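Local coordinates for protein probable porin (Pseudomonas aeruginosa, PDB 2Y0H) that probably forms a channel through the outer membrane for small solutes, at residues 58-63 / 108-113; 116-121 / 176-181; 151-156 / 276-281; 280-283 / 287-290. All coordinates share one frame; numbering follows the deposited sequence.

Contact 1 (58-63 / 108-113); sequences TGLLGV and VGILMP. With C8E ((hydroxyethyloxy)tri(ethyloxy)octane), chain N.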
loop_
_atom_site.group_PDB
_atom_site.type_symbol
_atom_site.label_atom_id
_atom_site.label_comp_id
_atom_site.label_asym_id
_atom_site.label_seq_id
_atom_site.Cartn_x
_atom_site.Cartn_y
_atom_site.Cartn_z
ATOM N N THR A 58 -11.687 7.438 -14.078
ATOM C CA THR A 58 -11.057 6.150 -13.832
ATOM C C THR A 58 -12.124 5.065 -13.896
ATOM O O THR A 58 -13.038 5.048 -13.078
ATOM C CB THR A 58 -10.342 6.111 -12.468
ATOM O OG1 THR A 58 -9.316 7.111 -12.426
ATOM C CG2 THR A 58 -9.717 4.729 -12.225
ATOM N N GLY A 59 -12.030 4.182 -14.887
ATOM C CA GLY A 59 -12.989 3.099 -15.029
ATOM C C GLY A 59 -12.375 1.776 -14.600
ATOM O O GLY A 59 -11.267 1.453 -15.017
ATOM N N LEU A 60 -13.077 1.017 -13.763
ATOM C CA LEU A 60 -12.557 -0.262 -13.275
ATOM C C LEU A 60 -13.464 -1.437 -13.617
ATOM O O LEU A 60 -14.685 -1.369 -13.433
ATOM C CB LEU A 60 -12.320 -0.232 -11.758
ATOM C CG LEU A 60 -11.408 0.873 -11.211
ATOM C CD1 LEU A 60 -12.209 2.137 -10.922
ATOM C CD2 LEU A 60 -10.687 0.404 -9.954
ATOM N N LEU A 61 -12.854 -2.524 -14.084
ATOM C CA LEU A 61 -13.581 -3.750 -14.407
ATOM C C LEU A 61 -12.795 -4.983 -13.991
ATOM O O LEU A 61 -11.640 -5.165 -14.376
ATOM C CB LEU A 61 -13.908 -3.817 -15.906
ATOM C CG LEU A 61 -14.658 -5.066 -16.391
ATOM C CD1 LEU A 61 -16.085 -5.077 -15.887
ATOM C CD2 LEU A 61 -14.633 -5.153 -17.908
ATOM N N GLY A 62 -13.428 -5.829 -13.191
ATOM C CA GLY A 62 -12.834 -7.085 -12.791
ATOM C C GLY A 62 -13.669 -8.218 -13.347
ATOM O O GLY A 62 -14.897 -8.192 -13.266
ATOM N N VAL A 63 -13.008 -9.214 -13.917
ATOM C CA VAL A 63 -13.720 -10.306 -14.564
ATOM C C VAL A 63 -13.192 -11.634 -14.070
ATOM O O VAL A 63 -11.985 -11.865 -14.042
ATOM C CB VAL A 63 -13.549 -10.263 -16.094
ATOM C CG1 VAL A 63 -14.101 -8.961 -16.676
ATOM C CG2 VAL A 63 -12.089 -10.407 -16.441
ATOM N N VAL A 108 -10.909 16.395 -6.602
ATOM C CA VAL A 108 -12.158 16.019 -5.960
ATOM C C VAL A 108 -12.829 14.908 -6.755
ATOM O O VAL A 108 -13.162 15.097 -7.919
ATOM C CB VAL A 108 -13.129 17.220 -5.819
ATOM C CG1 VAL A 108 -14.343 16.818 -4.968
ATOM C CG2 VAL A 108 -12.425 18.419 -5.203
ATOM N N GLY A 109 -13.016 13.751 -6.124
ATOM C CA GLY A 109 -13.696 12.639 -6.760
ATOM C C GLY A 109 -13.029 11.326 -6.420
ATOM O O GLY A 109 -12.664 11.081 -5.271
ATOM N N ILE A 110 -12.858 10.470 -7.417
ATOM C CA ILE A 110 -12.197 9.196 -7.176
ATOM C C ILE A 110 -10.691 9.396 -6.948
ATOM O O ILE A 110 -10.037 10.168 -7.641
ATOM C CB ILE A 110 -12.472 8.186 -8.307
ATOM C CG1 ILE A 110 -12.260 6.757 -7.806
ATOM C CG2 ILE A 110 -11.649 8.514 -9.575
ATOM C CD1 ILE A 110 -12.701 5.701 -8.796
ATOM N N LEU A 111 -10.155 8.711 -5.947
ATOM C CA LEU A 111 -8.764 8.891 -5.567
ATOM C C LEU A 111 -8.114 7.566 -5.244
ATOM O O LEU A 111 -8.782 6.618 -4.812
ATOM C CB LEU A 111 -8.683 9.764 -4.319
ATOM C CG LEU A 111 -9.286 11.161 -4.400
ATOM C CD1 LEU A 111 -9.277 11.797 -3.008
ATOM C CD2 LEU A 111 -8.458 11.973 -5.373
ATOM N N MET A 112 -6.804 7.516 -5.447
ATOM C CA MET A 112 -5.981 6.415 -4.965
ATOM C C MET A 112 -4.861 6.972 -4.111
ATOM O O MET A 112 -3.745 7.113 -4.584
ATOM C CB MET A 112 -5.387 5.636 -6.138
ATOM C CG MET A 112 -6.415 4.874 -6.916
ATOM S SD MET A 112 -5.669 4.087 -8.339
ATOM C CE MET A 112 -7.082 3.938 -9.415
ATOM N N PRO A 113 -5.166 7.314 -2.849
ATOM C CA PRO A 113 -4.148 7.843 -1.933
ATOM C C PRO A 113 -3.054 6.816 -1.660
ATOM O O PRO A 113 -3.348 5.631 -1.518
ATOM C CB PRO A 113 -4.922 8.081 -0.623
ATOM C CG PRO A 113 -6.352 7.882 -0.940
ATOM C CD PRO A 113 -6.458 7.078 -2.185
HETATM C C1 C8E N . -13.112 -1.672 -18.974
HETATM C C2 C8E N . -12.697 -0.269 -18.549
HETATM C C3 C8E N . -13.549 0.220 -17.381
HETATM C C4 C8E N . -14.886 0.815 -17.821
HETATM C C5 C8E N . -16.020 0.263 -16.952
HETATM C C6 C8E N . -16.913 1.367 -16.395
HETATM C C7 C8E N . -18.031 0.768 -15.541
HETATM C C8 C8E N . -19.418 1.240 -15.966
HETATM O O9 C8E N . -20.366 0.200 -15.790
HETATM C C10 C8E N . -21.201 0.361 -14.659
HETATM C C11 C8E N . -22.453 -0.506 -14.825
#
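Thr58 opens the contact from strand 51-64 by turning both branches of its side chain to the segment 108-113. Its OG1 lies 3.9 Å from Ile110 CG2, an approach without a bond, the two side chains crossing at about a right angle. The methyl CG2, anti to the backbone N, meets Met112 CE tip to tip at 3.9 Å; the methionine chain, extended beyond CG, is long and supple enough to bridge the distance. Gly59 follows; having no side chain, it leaves room for the octyl chain of a bound detergent, C8E, whose C3 comes to 3.4 Å from Gly59 C. One side of the strand thus meets detergent while the other meets the segment 108-113, the two-sided wall of an outer-membrane beta-barrel with a loop folded inward. Leu60 points to the same side as Thr58 and slides past Ile110 in the opposite direction, CD1 to CD1 at 4.2 Å; Ile110, next to the corner at Gly109, also rests on His92 and Thr129, and its carbonyl takes a hydrogen bond from Thr96. Leu61, again on the detergent side, touches C8E C1 with CB at 3.8 Å.

Contact 2 (116-121 / 176-181); sequences PVAFRD and DEFNLA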
loop_
_atom_site.group_PDB
_atom_site.type_symbol
_atom_site.label_atom_id
_atom_site.label_comp_id
_atom_site.label_asym_id
_atom_site.label_seq_id
_atom_site.Cartn_x
_atom_site.Cartn_y
_atom_site.Cartn_z
ATOM N N PRO A 116 0.947 7.565 4.387
ATOM C CA PRO A 116 1.266 6.724 5.549
ATOM C C PRO A 116 0.029 6.336 6.376
ATOM O O PRO A 116 0.034 5.254 6.964
ATOM C CB PRO A 116 2.227 7.604 6.357
ATOM C CG PRO A 116 2.854 8.508 5.324
ATOM C CD PRO A 116 1.740 8.805 4.356
ATOM N N VAL A 117 -1.006 7.184 6.407
ATOM C CA VAL A 117 -2.227 6.878 7.147
ATOM C C VAL A 117 -3.383 6.343 6.278
ATOM O O VAL A 117 -4.486 6.076 6.784
ATOM C CB VAL A 117 -2.728 8.091 7.976
ATOM C CG1 VAL A 117 -1.661 8.532 8.962
ATOM C CG2 VAL A 117 -3.158 9.257 7.068
ATOM N N ALA A 118 -3.130 6.196 4.978
ATOM C CA ALA A 118 -4.131 5.697 4.028
ATOM C C ALA A 118 -3.436 5.322 2.721
ATOM O O ALA A 118 -3.281 6.155 1.819
ATOM C CB ALA A 118 -5.206 6.741 3.766
ATOM N N PHE A 119 -3.000 4.069 2.639
ATOM C CA PHE A 119 -2.237 3.604 1.498
ATOM C C PHE A 119 -3.082 2.557 0.783
ATOM O O PHE A 119 -3.170 1.411 1.230
ATOM C CB PHE A 119 -0.902 3.012 1.950
ATOM C CG PHE A 119 0.141 2.987 0.868
ATOM C CD1 PHE A 119 0.116 2.010 -0.110
ATOM C CD2 PHE A 119 1.131 3.955 0.819
ATOM C CE1 PHE A 119 1.069 1.991 -1.119
ATOM C CE2 PHE A 119 2.086 3.943 -0.181
ATOM C CZ PHE A 119 2.056 2.958 -1.150
ATOM N N ARG A 120 -3.730 2.979 -0.304
ATOM C CA ARG A 120 -4.724 2.154 -0.980
ATOM C C ARG A 120 -4.101 0.856 -1.491
ATOM O O ARG A 120 -2.977 0.832 -1.981
ATOM C CB ARG A 120 -5.417 2.933 -2.116
ATOM C CG ARG A 120 -4.649 2.926 -3.434
ATOM C CD ARG A 120 -3.230 3.451 -3.223
ATOM N NE ARG A 120 -2.220 2.729 -4.007
ATOM C CZ ARG A 120 -2.434 2.256 -5.227
ATOM N NH1 ARG A 120 -3.612 2.424 -5.798
ATOM N NH2 ARG A 120 -1.474 1.628 -5.879
ATOM N N ASP A 121 -4.838 -0.230 -1.321
ATOM C CA ASP A 121 -4.395 -1.551 -1.725
ATOM C C ASP A 121 -4.275 -1.674 -3.241
ATOM O O ASP A 121 -5.150 -1.209 -3.976
ATOM C CB ASP A 121 -5.390 -2.588 -1.210
ATOM C CG ASP A 121 -5.104 -3.975 -1.736
ATOM O OD1 ASP A 121 -3.923 -4.368 -1.762
ATOM O OD2 ASP A 121 -6.066 -4.666 -2.117
ATOM N N ASP A 176 -18.455 8.160 7.661
ATOM C CA ASP A 176 -18.272 8.580 6.276
ATOM C C ASP A 176 -17.227 9.684 6.142
ATOM O O ASP A 176 -17.173 10.385 5.137
ATOM C CB ASP A 176 -19.596 9.011 5.644
ATOM C CG ASP A 176 -20.265 10.171 6.383
ATOM O OD1 ASP A 176 -19.671 10.737 7.337
ATOM O OD2 ASP A 176 -21.397 10.525 5.987
ATOM N N GLU A 177 -16.385 9.825 7.153
ATOM C CA GLU A 177 -15.461 10.942 7.178
ATOM C C GLU A 177 -14.072 10.573 7.713
ATOM O O GLU A 177 -13.878 10.367 8.909
ATOM C CB GLU A 177 -16.069 12.106 7.970
ATOM C CG GLU A 177 -15.136 13.278 8.192
ATOM C CD GLU A 177 -15.835 14.457 8.858
ATOM O OE1 GLU A 177 -17.085 14.527 8.807
ATOM O OE2 GLU A 177 -15.129 15.311 9.426
ATOM N N PHE A 178 -13.113 10.485 6.802
ATOM C CA PHE A 178 -11.726 10.267 7.175
ATOM C C PHE A 178 -10.932 11.517 6.854
ATOM O O PHE A 178 -10.787 11.895 5.692
ATOM C CB PHE A 178 -11.137 9.072 6.431
ATOM C CG PHE A 178 -9.707 8.787 6.795
ATOM C CD1 PHE A 178 -9.394 8.255 8.032
ATOM C CD2 PHE A 178 -8.676 9.070 5.911
ATOM C CE1 PHE A 178 -8.084 7.992 8.382
ATOM C CE2 PHE A 178 -7.361 8.798 6.262
ATOM C CZ PHE A 178 -7.072 8.263 7.498
ATOM N N ASN A 179 -10.435 12.171 7.889
ATOM C CA ASN A 179 -9.685 13.400 7.708
ATOM C C ASN A 179 -8.197 13.142 7.806
ATOM O O ASN A 179 -7.740 12.406 8.688
ATOM C CB ASN A 179 -10.114 14.433 8.750
ATOM C CG ASN A 179 -11.557 14.886 8.559
ATOM O OD1 ASN A 179 -11.985 15.171 7.435
ATOM N ND2 ASN A 179 -12.313 14.954 9.657
ATOM N N LEU A 180 -7.433 13.749 6.902
ATOM C CA LEU A 180 -5.982 13.570 6.909
ATOM C C LEU A 180 -5.238 14.879 6.631
ATOM O O LEU A 180 -5.700 15.726 5.868
ATOM C CB LEU A 180 -5.577 12.493 5.896
ATOM C CG LEU A 180 -5.854 12.741 4.407
ATOM C CD1 LEU A 180 -4.687 13.480 3.739
ATOM C CD2 LEU A 180 -6.125 11.414 3.684
ATOM N N ALA A 181 -4.088 15.041 7.266
ATOM C CA ALA A 181 -3.263 16.219 7.048
ATOM C C ALA A 181 -1.826 15.799 7.256
ATOM O O ALA A 181 -1.541 14.983 8.135
ATOM C CB ALA A 181 -3.644 17.337 8.008
#
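The ring of Phe178 meets the carbonyl and a methyl of Val117 and the methyl of Ala118 with its outer end. CZ lies 3.5 Å from Val117 O and 4.1 Å from Val117 CG2, while the neighbouring CE2 is 3.9 Å from Ala118 CB. The carbonyl and the alanine methyl both approach the ring at a slant. Val117 and Phe178 cross obliquely, and the same CG2 of Val117 reaches on to Leu180 CB at 4.2 Å, so one small methyl packs against two residues of the strand. Ala118 suits its place because a single methyl takes up little room and lets the broad ring come close to the chain.

What puts the ring there is its first torsion: CG is anti to the backbone N (chi1 -179°), which carries the phenyl group away from strand 178-186 to the segment 116-121. The ring is supported further by Leu150 of the adjacent strand 143-154 and Tyr204 at the start of strand 204-216, and Leu180 by Leu115 and Thr146. On the other side of the strand, Asn179 ND2 gives a nearly straight hydrogen bond of 2.8 Å to the anti lone pair of Glu177 OE2, which lies close to the amide plane. Gln149 and Gln199, on the two adjacent strands, bind the same amide and help fix its orientation. The inward side of this barrel strand is apolar where the loop packs on it, and the short hairpin 111-119 lying there is consistent with an inward-folded loop narrowing the pore of an OprD-type porin.

Contact 3 (151-156 / 276-281); sequences WKSRTR and VLNGYT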
loop_
_atom_site.group_PDB
_atom_site.type_symbol
_atom_site.label_atom_id
_atom_site.label_comp_id
_atom_site.label_asym_id
_atom_site.label_seq_id
_atom_site.Cartn_x
_atom_site.Cartn_y
_atom_site.Cartn_z
ATOM N N TRP A 151 -14.466 10.083 1.882
ATOM C CA TRP A 151 -15.855 9.865 2.277
ATOM C C TRP A 151 -16.261 8.410 2.095
ATOM O O TRP A 151 -17.124 7.907 2.815
ATOM C CB TRP A 151 -16.812 10.769 1.493
ATOM C CG TRP A 151 -16.289 12.151 1.288
ATOM C CD1 TRP A 151 -15.873 13.021 2.256
ATOM C CD2 TRP A 151 -16.129 12.832 0.037
ATOM N NE1 TRP A 151 -15.450 14.198 1.680
ATOM C CE2 TRP A 151 -15.594 14.106 0.321
ATOM C CE3 TRP A 151 -16.374 12.484 -1.295
ATOM C CZ2 TRP A 151 -15.296 15.031 -0.675
ATOM C CZ3 TRP A 151 -16.087 13.412 -2.283
ATOM C CH2 TRP A 151 -15.558 14.669 -1.967
ATOM N N LYS A 152 -15.649 7.728 1.133
ATOM C CA LYS A 152 -15.932 6.303 0.948
ATOM C C LYS A 152 -14.796 5.485 0.376
ATOM O O LYS A 152 -13.955 5.985 -0.365
ATOM C CB LYS A 152 -17.202 6.060 0.125
ATOM C CG LYS A 152 -17.460 7.036 -0.995
ATOM C CD LYS A 152 -18.567 6.511 -1.909
ATOM C CE LYS A 152 -19.814 6.117 -1.123
ATOM N NZ LYS A 152 -20.477 7.290 -0.487
ATOM N N SER A 153 -14.819 4.207 0.730
ATOM C CA SER A 153 -13.847 3.230 0.294
ATOM C C SER A 153 -14.553 2.232 -0.623
ATOM O O SER A 153 -15.649 1.781 -0.303
ATOM C CB SER A 153 -13.272 2.505 1.519
ATOM O OG SER A 153 -12.426 1.423 1.142
ATOM N N ARG A 154 -13.925 1.899 -1.753
ATOM C CA ARG A 154 -14.467 0.919 -2.710
ATOM C C ARG A 154 -13.503 -0.212 -3.016
ATOM O O ARG A 154 -12.375 0.042 -3.456
ATOM C CB ARG A 154 -14.792 1.583 -4.045
ATOM C CG ARG A 154 -16.073 2.361 -4.042
ATOM C CD ARG A 154 -16.552 2.672 -5.450
ATOM N NE ARG A 154 -17.916 3.198 -5.392
ATOM C CZ ARG A 154 -18.191 4.470 -5.133
ATOM N NH1 ARG A 154 -17.190 5.320 -4.944
ATOM N NH2 ARG A 154 -19.449 4.895 -5.079
ATOM N N THR A 155 -13.952 -1.450 -2.819
ATOM C CA THR A 155 -13.220 -2.627 -3.313
ATOM C C THR A 155 -14.155 -3.615 -4.011
ATOM O O THR A 155 -15.376 -3.539 -3.845
ATOM C CB THR A 155 -12.492 -3.377 -2.182
ATOM O OG1 THR A 155 -13.461 -3.912 -1.277
ATOM C CG2 THR A 155 -11.583 -2.442 -1.428
ATOM N N ARG A 156 -13.573 -4.544 -4.775
ATOM C CA ARG A 156 -14.328 -5.587 -5.487
ATOM C C ARG A 156 -15.306 -6.337 -4.571
ATOM O O ARG A 156 -16.077 -7.189 -5.037
ATOM C CB ARG A 156 -13.373 -6.564 -6.212
ATOM C CG ARG A 156 -14.053 -7.588 -7.137
ATOM C CD ARG A 156 -13.107 -8.168 -8.227
ATOM N NE ARG A 156 -12.149 -9.159 -7.725
ATOM C CZ ARG A 156 -11.759 -10.242 -8.403
ATOM N NH1 ARG A 156 -12.250 -10.491 -9.609
ATOM N NH2 ARG A 156 -10.877 -11.085 -7.876
ATOM N N VAL A 276 -5.950 -0.017 10.493
ATOM C CA VAL A 276 -5.995 0.459 9.113
ATOM C C VAL A 276 -7.442 0.561 8.691
ATOM O O VAL A 276 -8.302 -0.121 9.259
ATOM C CB VAL A 276 -5.253 -0.488 8.134
ATOM C CG1 VAL A 276 -3.752 -0.327 8.277
ATOM C CG2 VAL A 276 -5.663 -1.951 8.367
ATOM N N LEU A 277 -7.712 1.404 7.695
ATOM C CA LEU A 277 -9.042 1.482 7.089
ATOM C C LEU A 277 -9.449 0.147 6.454
ATOM O O LEU A 277 -8.608 -0.579 5.919
ATOM C CB LEU A 277 -9.091 2.594 6.035
ATOM C CG LEU A 277 -8.887 4.019 6.566
ATOM C CD1 LEU A 277 -8.782 5.037 5.429
ATOM C CD2 LEU A 277 -10.012 4.392 7.525
ATOM N N ASN A 278 -10.741 -0.164 6.510
ATOM C CA ASN A 278 -11.279 -1.388 5.918
ATOM C C ASN A 278 -11.051 -1.426 4.405
ATOM O O ASN A 278 -10.791 -0.396 3.779
ATOM C CB ASN A 278 -12.781 -1.460 6.167
ATOM C CG ASN A 278 -13.512 -0.356 5.453
ATOM O OD1 ASN A 278 -13.376 0.817 5.807
ATOM N ND2 ASN A 278 -14.236 -0.709 4.397
ATOM N N GLY A 279 -11.170 -2.614 3.822
ATOM C CA GLY A 279 -10.988 -2.793 2.391
ATOM C C GLY A 279 -9.577 -3.245 2.050
ATOM O O GLY A 279 -9.083 -3.002 0.955
ATOM N N TYR A 280 -8.921 -3.897 2.998
ATOM C CA TYR A 280 -7.550 -4.373 2.799
ATOM C C TYR A 280 -6.559 -3.256 2.444
ATOM O O TYR A 280 -5.569 -3.473 1.748
ATOM C CB TYR A 280 -7.514 -5.496 1.754
ATOM C CG TYR A 280 -8.271 -6.736 2.190
ATOM C CD1 TYR A 280 -7.739 -7.598 3.149
ATOM C CD2 TYR A 280 -9.518 -7.040 1.651
ATOM C CE1 TYR A 280 -8.421 -8.734 3.553
ATOM C CE2 TYR A 280 -10.212 -8.173 2.048
ATOM C CZ TYR A 280 -9.658 -9.017 2.999
ATOM O OH TYR A 280 -10.344 -10.144 3.397
ATOM N N THR A 281 -6.845 -2.056 2.920
ATOM C CA THR A 281 -5.901 -0.967 2.824
ATOM C C THR A 281 -4.564 -1.455 3.363
ATOM O O THR A 281 -4.510 -2.207 4.328
ATOM C CB THR A 281 -6.389 0.219 3.653
ATOM O OG1 THR A 281 -7.766 0.453 3.342
ATOM C CG2 THR A 281 -5.580 1.468 3.340
#
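Thr155 meets Gly279 where the chain leaves strand 143-154, and its side chain can be followed outward from CB. CB splits into two branches with different tasks. With OG1 between the backbone N and the carbonyl carbon (chi1 65°), CG2 is left anti to the carbonyl carbon and packs on the glycine backbone, 3.5 Å from Gly279 O and 3.9 Å from Gly279 CA. The hydroxyl OG1 turns elsewhere and is hydrogen-bonded to Glu157, a polar tie just beyond the strand end. Threonine, with a methyl and a hydroxyl on one CB, serves both needs. Glycine is equally apt opposite: its positive phi (96°) bends the loop, and the bare CA lets both Thr155 and Ser153 come near.

Ser153 supplies the second touch, with OG 3.6 Å from Asn278 O, too far for a bond. Gln128 NE2 links the two: it bonds to Ser153 OG and Thr281 OG1 and only weakly to Asn278 O, which probably helps hold them together. The loop is also braced from within: Thr281 OG1 donates to Leu277 O over 2.9 Å, coming from well above the carbonyl plane at a C=O...donor angle of 112°. Asn278 OD1 accepts from the backbone N of Tyr165, so a third piece of chain holds the loop. On the strand, Trp151 and Lys152 both face Asp131 in a classic beta bulge shortly before the contact. A loop after strand 259-269 that packs against the distant strand 143-154 is consistent with the inward-folded loops that constrict OprD-family barrels.

Contact 4 (280-283 / 287-290); sequences YTTP and NLMA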
loop_
_atom_site.group_PDB
_atom_site.type_symbol
_atom_site.label_atom_id
_atom_site.label_comp_id
_atom_site.label_asym_id
_atom_site.label_seq_id
_atom_site.Cartn_x
_atom_site.Cartn_y
_atom_site.Cartn_z
ATOM N N TYR A 280 -8.921 -3.897 2.998
ATOM C CA TYR A 280 -7.550 -4.373 2.799
ATOM C C TYR A 280 -6.559 -3.256 2.444
ATOM O O TYR A 280 -5.569 -3.473 1.748
ATOM C CB TYR A 280 -7.514 -5.496 1.754
ATOM C CG TYR A 280 -8.271 -6.736 2.190
ATOM C CD1 TYR A 280 -7.739 -7.598 3.149
ATOM C CD2 TYR A 280 -9.518 -7.040 1.651
ATOM C CE1 TYR A 280 -8.421 -8.734 3.553
ATOM C CE2 TYR A 280 -10.212 -8.173 2.048
ATOM C CZ TYR A 280 -9.658 -9.017 2.999
ATOM O OH TYR A 280 -10.344 -10.144 3.397
ATOM N N THR A 281 -6.845 -2.056 2.920
ATOM C CA THR A 281 -5.901 -0.967 2.824
ATOM C C THR A 281 -4.564 -1.455 3.363
ATOM O O THR A 281 -4.510 -2.207 4.328
ATOM C CB THR A 281 -6.389 0.219 3.653
ATOM O OG1 THR A 281 -7.766 0.453 3.342
ATOM C CG2 THR A 281 -5.580 1.468 3.340
ATOM N N THR A 282 -3.487 -1.038 2.725
ATOM C CA THR A 282 -2.160 -1.538 3.058
ATOM C C THR A 282 -1.638 -0.775 4.265
ATOM O O THR A 282 -1.559 0.451 4.229
ATOM C CB THR A 282 -1.199 -1.316 1.875
ATOM O OG1 THR A 282 -1.784 -1.848 0.677
ATOM C CG2 THR A 282 0.152 -1.973 2.128
ATOM N N PRO A 283 -1.301 -1.494 5.346
ATOM C CA PRO A 283 -0.683 -0.844 6.506
ATOM C C PRO A 283 0.726 -0.396 6.106
ATOM O O PRO A 283 1.485 -1.187 5.545
ATOM C CB PRO A 283 -0.595 -1.973 7.546
ATOM C CG PRO A 283 -1.304 -3.163 6.953
ATOM C CD PRO A 283 -1.333 -2.959 5.478
ATOM N N ASN A 287 7.435 -4.448 8.124
ATOM C CA ASN A 287 7.358 -5.900 7.992
ATOM C C ASN A 287 6.117 -6.420 7.258
ATOM O O ASN A 287 5.732 -7.584 7.403
ATOM C CB ASN A 287 7.553 -6.575 9.355
ATOM C CG ASN A 287 8.995 -6.472 9.840
ATOM O OD1 ASN A 287 9.835 -5.904 9.145
ATOM N ND2 ASN A 287 9.289 -7.017 11.031
ATOM N N LEU A 288 5.507 -5.555 6.458
ATOM C CA LEU A 288 4.389 -5.957 5.625
ATOM C C LEU A 288 4.803 -7.075 4.684
ATOM O O LEU A 288 5.826 -6.978 4.026
ATOM C CB LEU A 288 3.891 -4.765 4.799
ATOM C CG LEU A 288 2.867 -5.167 3.734
ATOM C CD1 LEU A 288 1.529 -5.368 4.404
ATOM C CD2 LEU A 288 2.774 -4.132 2.621
ATOM N N MET A 289 3.996 -8.127 4.600
ATOM C CA MET A 289 4.301 -9.255 3.723
ATOM C C MET A 289 3.156 -9.527 2.739
ATOM O O MET A 289 2.113 -8.893 2.815
ATOM C CB MET A 289 4.605 -10.506 4.559
ATOM C CG MET A 289 5.870 -10.366 5.388
ATOM S SD MET A 289 7.343 -10.565 4.356
ATOM C CE MET A 289 7.390 -12.373 4.275
ATOM N N ALA A 290 3.351 -10.472 1.823
ATOM C CA ALA A 290 2.343 -10.750 0.804
ATOM C C ALA A 290 1.015 -11.191 1.417
ATOM O O ALA A 290 -0.047 -10.806 0.953
ATOM C CB ALA A 290 2.851 -11.791 -0.168
#
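Leu288 packs on Thr282 and Pro283 within the long loop that joins barrel strands 259-269 and 300-309, both segments lying in irregular chain near the middle of the protein. The forked end of the leucine does all the touching. CG stands anti to the backbone N (chi1 171°), which sends the fork out to the segment 280-283, and each methyl then has its own neighbour. CD2 is pressed on Thr282 CG2 at 3.4 Å, tighter than usual for two carbons, while CD1 lies 3.9 Å from Pro283 CD. Both partners cross the leucine side chain at about a right angle.

Each residue type fits its role. Thr282 presents its methyl to the leucine and keeps OG1 on another branch, and its backbone is hydrogen-bonded to Phe119. Pro283 offers a rigid apolar ring, covered further by Val276 and Thr293, and that ring restricts phi of the backbone. On the far side Asn287 is tied to the barrel, its amide binding Gln303 and Ser301 and its backbone N Gln266, so the residue before Leu288 has a settled position.

The methyls of Leu288 and Thr282 and the proline ring, in van der Waals contact, give cohesion without direction. The course of the loop is therefore probably set mainly by the hydrogen bonds of neighbouring residues, with the proline limiting phi and the Leu288 methyls packed against the segment 280-283.

From the N terminus, contact 1 brings strand 51-64 to the start of the inward loop, closing the 44 residues between its segments. Contact 2 opens a little further along that loop; Pro113 O and Arg120 N, probably hydrogen-bonded at 2.9 Å, join the two. Its second segment, on strand 178-186, is reached only after 151-156 has passed, so contacts 2 and 3 cross. Contact 3 closes the longest excursion, 119 residues, and ends on Tyr280 and Thr281, where contact 4 begins and closes a short loop. Contacts 2 and 4 are joined through the backbone. Two inward loops are thus tied to each other and to the barrel wall.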